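Local coordinates for protein similar to metal-dependent hydrolase (Staphylococcus aureus subsp. aureus Mu50, PDB 3ESH) that is probably a metal-dependent hydrolase of the metallo-beta-lactamase superfamily, its natural substrate not established, at residues A[179-191]-A[222-236]. Residues are numbered along the deposited sequence; the frame is centred on the assembly and turned at random.
Sequences MQHSGGHSFGHTI and YDDYPMQSIREKERM
The loop between antiparallel strands 177-181 and 190-196 lies against the start of helix 226-242, and two backbone bonds tie it to the residues leading into the helix, Asp224 and the N-cap Tyr225: Tyr225 N to Gly184 O (2.9 Å) and Asp224 N to His185 O (3.3 Å). Glycine suits position 184 both for its backbone angles (phi 95°, psi -90°) and because Ser229 OG lies 3.1 Å from Gly184 CA. That hydroxyl donates to Asp223 OD2 on its anti side, steadying the carboxylate. Asp223 OD1 in turn takes the ND1 proton of His185 (3.0 Å) from above the carboxylate plane, which stands nearly perpendicular to the imidazole, and also bonds Thr220 OG1. A trans first torsion sets the His185 ring alongside Tyr222, CE1 3.8 Å from Tyr222 CB. Farther along, Gln228, bent at chi2, places NE2 nearly in line with the Ser182 carbonyl, 3.0 Å from Ser182 O, a long polar arm bridging helix and loop. The edge of Phe187 is turned toward the face of Tyr225 in an offset edge-to-face pair (planes at 71°). The carboxylate holding ND1 lets His185 face, with His110 and Asp206, one vacant point, consistent with an empty metal site of a metallo-beta-lactamase fold.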
loop_
_atom_site.group_PDB
_atom_site.type_symbol
_atom_site.label_atom_id
_atom_site.label_comp_id
_atom_site.label_asym_id
_atom_site.label_seq_id
_atom_site.Cartn_x
_atom_site.Cartn_y
_atom_site.Cartn_z
HETATM N N MSE A 179 12.211 19.461 11.367
HETATM C CA MSE A 179 12.596 18.084 11.051
HETATM C C MSE A 179 11.620 17.531 10.029
HETATM O O MSE A 179 10.434 17.850 10.071
HETATM C CB MSE A 179 12.559 17.234 12.313
HETATM C CG MSE A 179 13.496 17.761 13.336
HETATM SE SE MSE A 179 13.294 16.756 14.941
HETATM C CE MSE A 179 14.505 15.374 14.568
ATOM N N GLN A 180 12.103 16.691 9.123
ATOM C CA GLN A 180 11.231 16.141 8.085
ATOM C C GLN A 180 11.590 14.727 7.613
ATOM O O GLN A 180 12.683 14.471 7.108
ATOM C CB GLN A 180 11.220 17.104 6.902
ATOM C CG GLN A 180 10.330 16.691 5.771
ATOM C CD GLN A 180 10.359 17.698 4.636
ATOM O OE1 GLN A 180 10.052 17.367 3.486
ATOM N NE2 GLN A 180 10.725 18.942 4.955
ATOM N N HIS A 181 10.647 13.816 7.784
ATOM C CA HIS A 181 10.809 12.412 7.402
ATOM C C HIS A 181 11.151 12.272 5.921
ATOM O O HIS A 181 10.356 12.640 5.069
ATOM C CB HIS A 181 9.505 11.656 7.707
ATOM C CG HIS A 181 9.570 10.184 7.432
ATOM N ND1 HIS A 181 10.680 9.421 7.707
ATOM C CD2 HIS A 181 8.623 9.325 6.985
ATOM C CE1 HIS A 181 10.415 8.151 7.446
ATOM N NE2 HIS A 181 9.174 8.067 7.009
ATOM N N SER A 182 12.332 11.740 5.614
ATOM C CA SER A 182 12.736 11.583 4.222
ATOM C C SER A 182 12.741 10.133 3.780
ATOM O O SER A 182 12.360 9.824 2.660
ATOM C CB SER A 182 14.128 12.169 3.973
ATOM O OG SER A 182 15.145 11.282 4.376
ATOM N N GLY A 183 13.163 9.241 4.663
ATOM C CA GLY A 183 13.226 7.845 4.301
ATOM C C GLY A 183 14.421 7.671 3.398
ATOM O O GLY A 183 15.255 8.563 3.303
ATOM N N GLY A 184 14.522 6.529 2.731
ATOM C CA GLY A 184 15.641 6.327 1.829
ATOM C C GLY A 184 16.791 5.597 2.470
ATOM O O GLY A 184 16.845 4.366 2.407
ATOM N N HIS A 185 17.715 6.333 3.075
ATOM C CA HIS A 185 18.856 5.705 3.740
ATOM C C HIS A 185 18.334 4.770 4.809
ATOM O O HIS A 185 18.863 3.688 5.056
ATOM C CB HIS A 185 19.718 6.765 4.423
ATOM C CG HIS A 185 20.873 6.200 5.186
ATOM N ND1 HIS A 185 22.023 5.754 4.575
ATOM C CD2 HIS A 185 21.044 5.983 6.513
ATOM C CE1 HIS A 185 22.854 5.290 5.489
ATOM N NE2 HIS A 185 22.285 5.416 6.674
ATOM N N SER A 186 17.269 5.220 5.446
ATOM C CA SER A 186 16.637 4.481 6.521
ATOM C C SER A 186 15.142 4.649 6.305
ATOM O O SER A 186 14.724 5.624 5.711
ATOM C CB SER A 186 17.045 5.119 7.848
ATOM O OG SER A 186 16.742 4.269 8.905
ATOM N N PHE A 187 14.328 3.719 6.778
ATOM C CA PHE A 187 12.903 3.901 6.577
ATOM C C PHE A 187 12.440 5.121 7.335
ATOM O O PHE A 187 11.509 5.804 6.912
ATOM C CB PHE A 187 12.085 2.713 7.058
ATOM C CG PHE A 187 10.627 2.845 6.746
ATOM C CD1 PHE A 187 10.157 2.580 5.462
ATOM C CD2 PHE A 187 9.742 3.328 7.700
ATOM C CE1 PHE A 187 8.828 2.798 5.133
ATOM C CE2 PHE A 187 8.413 3.549 7.385
ATOM C CZ PHE A 187 7.950 3.290 6.099
ATOM N N GLY A 188 13.092 5.404 8.454
ATOM C CA GLY A 188 12.704 6.548 9.254
ATOM C C GLY A 188 13.675 7.702 9.180
ATOM O O GLY A 188 13.586 8.641 9.972
ATOM N N HIS A 189 14.595 7.662 8.222
ATOM C CA HIS A 189 15.578 8.724 8.100
ATOM C C HIS A 189 14.931 10.095 8.000
ATOM O O HIS A 189 13.915 10.270 7.320
ATOM C CB HIS A 189 16.476 8.474 6.901
ATOM C CG HIS A 189 17.598 9.458 6.777
ATOM N ND1 HIS A 189 17.419 10.726 6.275
ATOM C CD2 HIS A 189 18.911 9.351 7.089
ATOM C CE1 HIS A 189 18.577 11.365 6.275
ATOM N NE2 HIS A 189 19.495 10.551 6.763
ATOM N N THR A 190 15.553 11.066 8.672
ATOM C CA THR A 190 15.070 12.437 8.750
ATOM C C THR A 190 16.120 13.495 8.368
ATOM O O THR A 190 17.314 13.316 8.594
ATOM C CB THR A 190 14.558 12.719 10.207
ATOM O OG1 THR A 190 13.511 11.797 10.536
ATOM C CG2 THR A 190 14.031 14.142 10.355
ATOM N N ILE A 191 15.668 14.597 7.780
ATOM C CA ILE A 191 16.561 15.688 7.425
ATOM C C ILE A 191 16.130 16.887 8.262
ATOM O O ILE A 191 14.998 16.955 8.708
ATOM C CB ILE A 191 16.479 16.040 5.919
ATOM C CG1 ILE A 191 15.102 16.579 5.573
ATOM C CG2 ILE A 191 16.750 14.795 5.077
ATOM C CD1 ILE A 191 15.109 17.454 4.371
ATOM N N TYR A 222 24.258 1.362 1.709
ATOM C CA TYR A 222 23.640 1.205 3.031
ATOM C C TYR A 222 22.167 1.569 2.981
ATOM O O TYR A 222 21.369 1.067 3.778
ATOM C CB TYR A 222 24.326 2.100 4.066
ATOM C CG TYR A 222 25.745 1.705 4.403
ATOM C CD1 TYR A 222 26.032 0.461 4.960
ATOM C CD2 TYR A 222 26.807 2.569 4.153
ATOM C CE1 TYR A 222 27.343 0.082 5.256
ATOM C CE2 TYR A 222 28.125 2.205 4.446
ATOM C CZ TYR A 222 28.379 0.956 4.997
ATOM O OH TYR A 222 29.668 0.587 5.277
ATOM N N ASP A 223 21.813 2.447 2.046
ATOM C CA ASP A 223 20.435 2.886 1.900
ATOM C C ASP A 223 19.522 1.685 1.718
ATOM O O ASP A 223 19.683 0.920 0.774
ATOM C CB ASP A 223 20.316 3.843 0.705
ATOM C CG ASP A 223 20.958 5.197 0.971
ATOM O OD1 ASP A 223 21.991 5.241 1.660
ATOM O OD2 ASP A 223 20.444 6.222 0.488
ATOM N N ASP A 224 18.569 1.515 2.631
ATOM C CA ASP A 224 17.651 0.392 2.543
ATOM C C ASP A 224 16.650 0.569 1.410
ATOM O O ASP A 224 16.160 -0.409 0.851
ATOM C CB ASP A 224 16.938 0.177 3.878
ATOM C CG ASP A 224 17.893 -0.262 4.983
ATOM O OD1 ASP A 224 18.982 -0.800 4.664
ATOM O OD2 ASP A 224 17.564 -0.080 6.180
ATOM N N TYR A 225 16.354 1.819 1.063
ATOM C CA TYR A 225 15.418 2.117 -0.026
ATOM C C TYR A 225 16.012 3.170 -0.963
ATOM O O TYR A 225 15.550 4.311 -1.023
ATOM C CB TYR A 225 14.081 2.596 0.535
ATOM C CG TYR A 225 13.487 1.627 1.534
ATOM C CD1 TYR A 225 13.828 1.695 2.884
ATOM C CD2 TYR A 225 12.636 0.603 1.118
ATOM C CE1 TYR A 225 13.345 0.772 3.801
ATOM C CE2 TYR A 225 12.143 -0.324 2.018
ATOM C CZ TYR A 225 12.505 -0.237 3.372
ATOM O OH TYR A 225 12.025 -1.173 4.279
ATOM N N PRO A 226 17.067 2.791 -1.706
ATOM C CA PRO A 226 17.733 3.700 -2.647
ATOM C C PRO A 226 16.801 4.453 -3.598
ATOM O O PRO A 226 17.081 5.596 -3.942
ATOM C CB PRO A 226 18.719 2.780 -3.383
ATOM C CG PRO A 226 18.114 1.406 -3.210
ATOM C CD PRO A 226 17.647 1.441 -1.785
HETATM N N MSE A 227 15.696 3.845 -4.018
HETATM C CA MSE A 227 14.804 4.543 -4.932
HETATM C C MSE A 227 14.174 5.779 -4.257
HETATM O O MSE A 227 13.910 6.792 -4.914
HETATM C CB MSE A 227 13.698 3.609 -5.445
HETATM C CG MSE A 227 14.147 2.450 -6.304
HETATM SE SE MSE A 227 15.151 2.988 -7.906
HETATM C CE MSE A 227 16.827 2.647 -7.231
ATOM N N GLN A 228 13.934 5.690 -2.949
ATOM C CA GLN A 228 13.357 6.803 -2.208
ATOM C C GLN A 228 14.435 7.854 -1.941
ATOM O O GLN A 228 14.147 9.040 -1.868
ATOM C CB GLN A 228 12.748 6.295 -0.888
ATOM C CG GLN A 228 12.263 7.379 0.092
ATOM C CD GLN A 228 11.075 8.163 -0.430
ATOM O OE1 GLN A 228 10.303 7.678 -1.274
ATOM N NE2 GLN A 228 10.898 9.376 0.087
ATOM N N SER A 229 15.674 7.400 -1.796
ATOM C CA SER A 229 16.796 8.303 -1.565
ATOM C C SER A 229 16.968 9.193 -2.785
ATOM O O SER A 229 17.107 10.396 -2.673
ATOM C CB SER A 229 18.081 7.518 -1.338
ATOM O OG SER A 229 18.034 6.860 -0.098
ATOM N N ILE A 230 16.969 8.576 -3.955
ATOM C CA ILE A 230 17.114 9.307 -5.190
ATOM C C ILE A 230 15.938 10.282 -5.345
ATOM O O ILE A 230 16.128 11.453 -5.678
ATOM C CB ILE A 230 17.169 8.330 -6.377
ATOM C CG1 ILE A 230 18.411 7.445 -6.224
ATOM C CG2 ILE A 230 17.169 9.091 -7.694
ATOM C CD1 ILE A 230 18.434 6.240 -7.130
ATOM N N ARG A 231 14.727 9.800 -5.093
ATOM C CA ARG A 231 13.555 10.643 -5.204
ATOM C C ARG A 231 13.726 11.908 -4.378
ATOM O O ARG A 231 13.516 13.007 -4.872
ATOM C CB ARG A 231 12.303 9.902 -4.735
ATOM C CG ARG A 231 11.018 10.733 -4.781
ATOM C CD ARG A 231 9.845 9.963 -4.160
ATOM N NE ARG A 231 8.641 10.774 -4.043
ATOM C CZ ARG A 231 7.706 10.889 -4.988
ATOM N NH1 ARG A 231 7.831 10.233 -6.140
ATOM N NH2 ARG A 231 6.639 11.659 -4.783
ATOM N N GLU A 232 14.118 11.758 -3.120
ATOM C CA GLU A 232 14.296 12.910 -2.227
ATOM C C GLU A 232 15.419 13.838 -2.686
ATOM O O GLU A 232 15.251 15.057 -2.711
ATOM C CB GLU A 232 14.569 12.445 -0.791
ATOM C CG GLU A 232 13.451 11.644 -0.177
ATOM C CD GLU A 232 12.196 12.468 0.051
ATOM O OE1 GLU A 232 12.232 13.414 0.867
ATOM O OE2 GLU A 232 11.174 12.170 -0.587
ATOM N N LYS A 233 16.564 13.263 -3.034
ATOM C CA LYS A 233 17.702 14.044 -3.501
ATOM C C LYS A 233 17.373 14.784 -4.795
ATOM O O LYS A 233 17.740 15.949 -4.952
ATOM C CB LYS A 233 18.919 13.132 -3.727
ATOM C CG LYS A 233 19.494 12.532 -2.445
ATOM C CD LYS A 233 20.632 11.569 -2.724
ATOM C CE LYS A 233 21.859 12.287 -3.219
ATOM N NZ LYS A 233 22.938 11.305 -3.517
ATOM N N GLU A 234 16.685 14.110 -5.718
ATOM C CA GLU A 234 16.318 14.723 -6.995
ATOM C C GLU A 234 15.517 16.008 -6.807
ATOM O O GLU A 234 15.682 16.960 -7.566
ATOM C CB GLU A 234 15.507 13.747 -7.853
ATOM C CG GLU A 234 14.878 14.398 -9.081
ATOM C CD GLU A 234 13.990 13.452 -9.885
ATOM O OE1 GLU A 234 13.054 12.877 -9.297
ATOM O OE2 GLU A 234 14.226 13.289 -11.101
ATOM N N ARG A 235 14.674 16.051 -5.781
ATOM C CA ARG A 235 13.858 17.230 -5.564
ATOM C C ARG A 235 14.390 18.238 -4.548
ATOM O O ARG A 235 14.321 19.443 -4.781
ATOM C CB ARG A 235 12.428 16.817 -5.195
ATOM C CG ARG A 235 12.021 17.204 -3.792
ATOM C CD ARG A 235 10.539 17.022 -3.548
ATOM N NE ARG A 235 10.207 17.455 -2.198
ATOM C CZ ARG A 235 10.536 16.793 -1.095
ATOM N NH1 ARG A 235 11.203 15.645 -1.181
ATOM N NH2 ARG A 235 10.224 17.292 0.096
HETATM N N MSE A 236 14.923 17.760 -3.430
HETATM C CA MSE A 236 15.443 18.652 -2.391
HETATM C C MSE A 236 16.635 19.502 -2.813
HETATM O O MSE A 236 16.577 20.730 -2.739
HETATM C CB MSE A 236 15.837 17.858 -1.146
HETATM C CG MSE A 236 14.696 17.098 -0.553
HETATM SE SE MSE A 236 15.316 16.212 1.048
HETATM C CE MSE A 236 13.702 16.442 2.010
HETATM O O HOH W 1 15.047 0.965 7.082
#